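Local coordinates for protein putative dehydratase (Mesorhizobium loti, PDB 2POZ) that is of unproven function but probably acts as a lyase, a putative dehydratase of the mandelate racemase/muconate lactonizing enzyme family that assembles as an octamer, at residues His19-Glu24 with Gly50-Leu55; Glu70-Met75 with Ala91-Ile96. All blocks are in the same frame, centred on the assembly; numbering follows the deposited sequence.

Contact 1 (His19-Glu24 with Gly50-Leu55); sequences HPVLVE and GMIKDL
I52, on helix 45-59, reaches the strand through both of its branches, meeting V21 with one and V23 with the other. Its CB points toward the strand and divides there. The short branch, CG2, stands anti to the backbone N and ends on V23, 3.7 Å from V23 CG2 and 4.1 Å from V23 CB. The long branch leaves through CG1, anti to the carbonyl carbon (chi1 -62°), and runs on extended, chi2 177°, until CD1 lies 3.8 Å from V21 CG1. V21 and I52 run past one another in opposite senses, whereas V23 meets the isoleucine aslant. On the strand, L22 points away from the helix, while V21 and V23 point toward it and both touch I52. The CA atoms of V23 and I52, the nearest across the pair, are still 7.6 Å apart. The same isoleucine also packs on I10 of strand 5-12, and V23 on V8 of that strand and on A95 of helix 87-108. This is a helix laid on the antiparallel sheet of the N-terminal domain, the capping domain of the enolase superfamily. All three touching residues are buried and aliphatic: between these segments, the attachment rests on hydrophobic burial and van der Waals fit, with 131 Å² buried in total and no hydrogen bond between the segments.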
loop_
_atom_site.group_PDB
_atom_site.type_symbol
_atom_site.label_atom_id
_atom_site.label_comp_id
_atom_site.label_asym_id
_atom_site.label_seq_id
_atom_site.Cartn_x
_atom_site.Cartn_y
_atom_site.Cartn_z
ATOM N N HIS A 19 -22.729 30.465 24.013
ATOM C CA HIS A 19 -23.308 29.839 25.191
ATOM C C HIS A 19 -22.224 28.988 25.853
ATOM O O HIS A 19 -22.253 27.759 25.798
ATOM C CB HIS A 19 -24.552 28.997 24.846
ATOM C CG HIS A 19 -24.407 28.140 23.626
ATOM N ND1 HIS A 19 -23.572 27.043 23.576
ATOM C CD2 HIS A 19 -25.033 28.189 22.425
ATOM C CE1 HIS A 19 -23.693 26.453 22.400
ATOM N NE2 HIS A 19 -24.574 27.129 21.683
ATOM N N PRO A 20 -21.234 29.652 26.477
ATOM C CA PRO A 20 -20.120 28.991 27.164
ATOM C C PRO A 20 -20.654 28.053 28.237
ATOM O O PRO A 20 -21.626 28.373 28.931
ATOM C CB PRO A 20 -19.351 30.150 27.780
ATOM C CG PRO A 20 -19.641 31.288 26.850
ATOM C CD PRO A 20 -21.113 31.115 26.588
ATOM N N VAL A 21 -20.017 26.898 28.365
ATOM C CA VAL A 21 -20.408 25.904 29.355
ATOM C C VAL A 21 -19.202 25.784 30.271
ATOM O O VAL A 21 -18.111 25.427 29.820
ATOM C CB VAL A 21 -20.719 24.547 28.683
ATOM C CG1 VAL A 21 -21.114 23.510 29.730
ATOM C CG2 VAL A 21 -21.858 24.727 27.664
ATOM N N LEU A 22 -19.390 26.109 31.546
ATOM C CA LEU A 22 -18.291 26.068 32.496
ATOM C C LEU A 22 -18.537 25.103 33.637
ATOM O O LEU A 22 -19.674 24.749 33.933
ATOM C CB LEU A 22 -18.053 27.454 33.101
ATOM C CG LEU A 22 -18.153 28.711 32.243
ATOM C CD1 LEU A 22 -17.921 29.919 33.157
ATOM C CD2 LEU A 22 -17.152 28.685 31.107
ATOM N N VAL A 23 -17.449 24.688 34.276
ATOM C CA VAL A 23 -17.528 23.797 35.415
ATOM C C VAL A 23 -16.614 24.356 36.502
ATOM O O VAL A 23 -15.569 24.938 36.212
ATOM C CB VAL A 23 -17.086 22.351 35.058
ATOM C CG1 VAL A 23 -15.597 22.311 34.719
ATOM C CG2 VAL A 23 -17.376 21.416 36.232
ATOM N N GLU A 24 -17.041 24.217 37.752
ATOM C CA GLU A 24 -16.257 24.669 38.884
ATOM C C GLU A 24 -16.223 23.513 39.865
ATOM O O GLU A 24 -17.270 23.059 40.323
ATOM C CB GLU A 24 -16.900 25.874 39.570
ATOM C CG GLU A 24 -16.128 26.309 40.805
ATOM C CD GLU A 24 -16.861 27.355 41.626
ATOM O OE1 GLU A 24 -17.947 27.045 42.174
ATOM O OE2 GLU A 24 -16.341 28.484 41.720
ATOM N N GLY A 50 -25.212 18.839 30.184
ATOM C CA GLY A 50 -25.722 17.568 30.670
ATOM C C GLY A 50 -24.623 16.530 30.861
ATOM O O GLY A 50 -24.646 15.749 31.820
HETATM N N MSE A 51 -23.652 16.522 29.952
HETATM C CA MSE A 51 -22.553 15.564 30.028
HETATM C C MSE A 51 -21.687 15.809 31.253
HETATM O O MSE A 51 -21.317 14.872 31.949
HETATM C CB MSE A 51 -21.680 15.622 28.776
HETATM C CG MSE A 51 -20.545 14.595 28.784
HETATM SE SE MSE A 51 -21.179 12.750 28.861
HETATM C CE MSE A 51 -21.381 12.499 30.750
ATOM N N ILE A 52 -21.353 17.066 31.517
ATOM C CA ILE A 52 -20.538 17.365 32.681
ATOM C C ILE A 52 -21.278 16.897 33.935
ATOM O O ILE A 52 -20.674 16.333 34.846
ATOM C CB ILE A 52 -20.223 18.862 32.771
ATOM C CG1 ILE A 52 -19.404 19.278 31.539
ATOM C CG2 ILE A 52 -19.440 19.162 34.067
ATOM C CD1 ILE A 52 -19.102 20.763 31.484
ATOM N N LYS A 53 -22.587 17.121 33.969
ATOM C CA LYS A 53 -23.413 16.702 35.102
ATOM C C LYS A 53 -23.339 15.185 35.310
ATOM O O LYS A 53 -23.080 14.719 36.423
ATOM C CB LYS A 53 -24.874 17.115 34.874
ATOM C CG LYS A 53 -25.822 16.747 36.008
ATOM C CD LYS A 53 -27.243 17.201 35.687
ATOM C CE LYS A 53 -28.193 16.972 36.859
ATOM N NZ LYS A 53 -28.355 15.528 37.175
ATOM N N ASP A 54 -23.562 14.423 34.241
ATOM C CA ASP A 54 -23.526 12.960 34.329
ATOM C C ASP A 54 -22.149 12.457 34.737
ATOM O O ASP A 54 -22.030 11.564 35.575
ATOM C CB ASP A 54 -23.926 12.318 32.994
ATOM C CG ASP A 54 -25.385 12.583 32.621
ATOM O OD1 ASP A 54 -26.193 12.882 33.524
ATOM O OD2 ASP A 54 -25.726 12.474 31.421
ATOM N N LEU A 55 -21.109 13.025 34.136
ATOM C CA LEU A 55 -19.736 12.637 34.456
ATOM C C LEU A 55 -19.413 12.950 35.914
ATOM O O LEU A 55 -18.844 12.121 36.635
ATOM C CB LEU A 55 -18.740 13.377 33.548
ATOM C CG LEU A 55 -18.588 12.903 32.095
ATOM C CD1 LEU A 55 -17.725 13.900 31.320
ATOM C CD2 LEU A 55 -17.961 11.494 32.064
#

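Contact 2 (Glu70-Met75 with Ala91-Ile96); sequences ELWSTM and AGISAI
W72 and M75 of helix 68-78 meet I93 and I96 of helix 87-108. The closest approach is from I93 CG2 to the pyrrole part of the indole, 3.2 Å from W72 NE1 and 3.5 Å from W72 CD1, with the methyl coming in obliquely and the two side chains crossing at about a right angle. M75 is a selenomethionine bent at its end (chi3 -80°), which sets CE 3.8 Å from I96 CG2 and 4.0 Å from I93 CG2, while SE lies 3.9 Å from I96 CD1.

Further out, W72 NE1 hydrogen-bonds to G285 O, which restrains the rotation of the indole that I93 CG2 touches. F59 of helix 45-59 packs on M75, and L55 of that helix on both isoleucines.

The two segments run nearly antiparallel, at 164°, with axes 10.8 Å apart. At this spacing W72 and M75 from one helix of this hairpin in the N-terminal domain and I93 and I96 from the other meet in between. No hydrogen bond crosses between the segments; the contacts are carried by methyl, selenium and indole atoms, and the indole N-H takes its polar partner from beyond the two helices.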
loop_
_atom_site.group_PDB
_atom_site.type_symbol
_atom_site.label_atom_id
_atom_site.label_comp_id
_atom_site.label_asym_id
_atom_site.label_seq_id
_atom_site.Cartn_x
_atom_site.Cartn_y
_atom_site.Cartn_z
ATOM N N GLU A 70 -5.473 9.307 36.487
ATOM C CA GLU A 70 -6.393 8.240 36.880
ATOM C C GLU A 70 -7.849 8.605 36.612
ATOM O O GLU A 70 -8.612 7.791 36.095
ATOM C CB GLU A 70 -6.228 7.888 38.361
ATOM C CG GLU A 70 -7.081 6.687 38.784
ATOM C CD GLU A 70 -6.856 6.283 40.234
ATOM O OE1 GLU A 70 -7.274 7.036 41.133
ATOM O OE2 GLU A 70 -6.252 5.215 40.471
ATOM N N LEU A 71 -8.226 9.828 36.972
ATOM C CA LEU A 71 -9.593 10.296 36.769
ATOM C C LEU A 71 -9.946 10.332 35.287
ATOM O O LEU A 71 -11.047 9.955 34.892
ATOM C CB LEU A 71 -9.775 11.692 37.375
ATOM C CG LEU A 71 -10.112 11.804 38.866
ATOM C CD1 LEU A 71 -11.430 11.107 39.142
ATOM C CD2 LEU A 71 -9.015 11.188 39.700
ATOM N N TRP A 72 -9.009 10.794 34.467
ATOM C CA TRP A 72 -9.246 10.862 33.029
ATOM C C TRP A 72 -9.469 9.434 32.538
ATOM O O TRP A 72 -10.448 9.134 31.851
ATOM C CB TRP A 72 -8.032 11.465 32.320
ATOM C CG TRP A 72 -8.346 12.013 30.972
ATOM C CD1 TRP A 72 -8.697 13.302 30.671
ATOM C CD2 TRP A 72 -8.346 11.296 29.731
ATOM N NE1 TRP A 72 -8.910 13.430 29.319
ATOM C CE2 TRP A 72 -8.704 12.216 28.719
ATOM C CE3 TRP A 72 -8.081 9.965 29.376
ATOM C CZ2 TRP A 72 -8.803 11.848 27.375
ATOM C CZ3 TRP A 72 -8.180 9.599 28.032
ATOM C CH2 TRP A 72 -8.539 10.539 27.053
ATOM N N SER A 73 -8.558 8.546 32.920
ATOM C CA SER A 73 -8.655 7.146 32.524
ATOM C C SER A 73 -9.978 6.505 32.958
ATOM O O SER A 73 -10.568 5.716 32.214
ATOM C CB SER A 73 -7.475 6.359 33.106
ATOM O OG SER A 73 -7.615 4.974 32.848
ATOM N N THR A 74 -10.443 6.842 34.159
ATOM C CA THR A 74 -11.696 6.283 34.667
ATOM C C THR A 74 -12.898 6.725 33.824
ATOM O O THR A 74 -13.772 5.917 33.490
ATOM C CB THR A 74 -11.931 6.709 36.133
ATOM O OG1 THR A 74 -10.839 6.254 36.946
ATOM C CG2 THR A 74 -13.225 6.111 36.658
HETATM N N MSE A 75 -12.950 8.012 33.492
HETATM C CA MSE A 75 -14.048 8.529 32.676
HETATM C C MSE A 75 -13.977 7.929 31.278
HETATM O O MSE A 75 -14.999 7.609 30.672
HETATM C CB MSE A 75 -13.994 10.060 32.598
HETATM C CG MSE A 75 -14.225 10.722 33.951
HETATM SE SE MSE A 75 -14.425 12.648 33.880
HETATM C CE MSE A 75 -12.560 13.131 33.774
ATOM N N ALA A 91 -15.743 17.034 25.393
ATOM C CA ALA A 91 -15.773 18.422 25.844
ATOM C C ALA A 91 -16.072 18.380 27.349
ATOM O O ALA A 91 -15.564 19.194 28.118
ATOM C CB ALA A 91 -16.850 19.212 25.104
ATOM N N GLY A 92 -16.889 17.416 27.765
ATOM C CA GLY A 92 -17.212 17.282 29.178
ATOM C C GLY A 92 -15.961 16.863 29.936
ATOM O O GLY A 92 -15.584 17.448 30.958
ATOM N N ILE A 93 -15.293 15.842 29.421
ATOM C CA ILE A 93 -14.073 15.371 30.051
ATOM C C ILE A 93 -13.014 16.474 30.073
ATOM O O ILE A 93 -12.335 16.656 31.076
ATOM C CB ILE A 93 -13.526 14.121 29.331
ATOM C CG1 ILE A 93 -14.485 12.947 29.587
ATOM C CG2 ILE A 93 -12.095 13.803 29.830
ATOM C CD1 ILE A 93 -14.148 11.660 28.842
ATOM N N SER A 94 -12.898 17.227 28.981
ATOM C CA SER A 94 -11.912 18.303 28.888
ATOM C C SER A 94 -12.126 19.375 29.948
ATOM O O SER A 94 -11.176 19.834 30.583
ATOM C CB SER A 94 -11.964 18.983 27.506
ATOM O OG SER A 94 -11.681 18.088 26.450
ATOM N N ALA A 95 -13.378 19.789 30.119
ATOM C CA ALA A 95 -13.700 20.827 31.085
ATOM C C ALA A 95 -13.270 20.394 32.484
ATOM O O ALA A 95 -12.648 21.152 33.217
ATOM C CB ALA A 95 -15.208 21.131 31.047
ATOM N N ILE A 96 -13.603 19.161 32.835
ATOM C CA ILE A 96 -13.260 18.607 34.134
ATOM C C ILE A 96 -11.748 18.520 34.309
ATOM O O ILE A 96 -11.219 18.916 35.344
ATOM C CB ILE A 96 -13.896 17.202 34.303
ATOM C CG1 ILE A 96 -15.401 17.361 34.524
ATOM C CG2 ILE A 96 -13.239 16.451 35.472
ATOM C CD1 ILE A 96 -16.188 16.087 34.410
#

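In the fold
Both contacts are buried in the N-terminal domain and lie on the same side of the chain's centre, their own centres 12 Å apart. Contact 1 joins helix to sheet, contact 2 helix to helix, and helix 45-59 connects them: L55 CD1 comes within 3.6 Å of I93 N, and I52 CG1 within 3.8 Å of G92 CA. Contact 1 is wholly aliphatic and the smaller, burying little more than half as much surface. Contact 2 adds an indole and a selenomethionine, and its W72 remains partly exposed. Residues of both pairs that take no part across the contact reach other copies of the protein: D54 hydrogen-bonds to T46 of a second subunit, and E70 packs on I120 of a third.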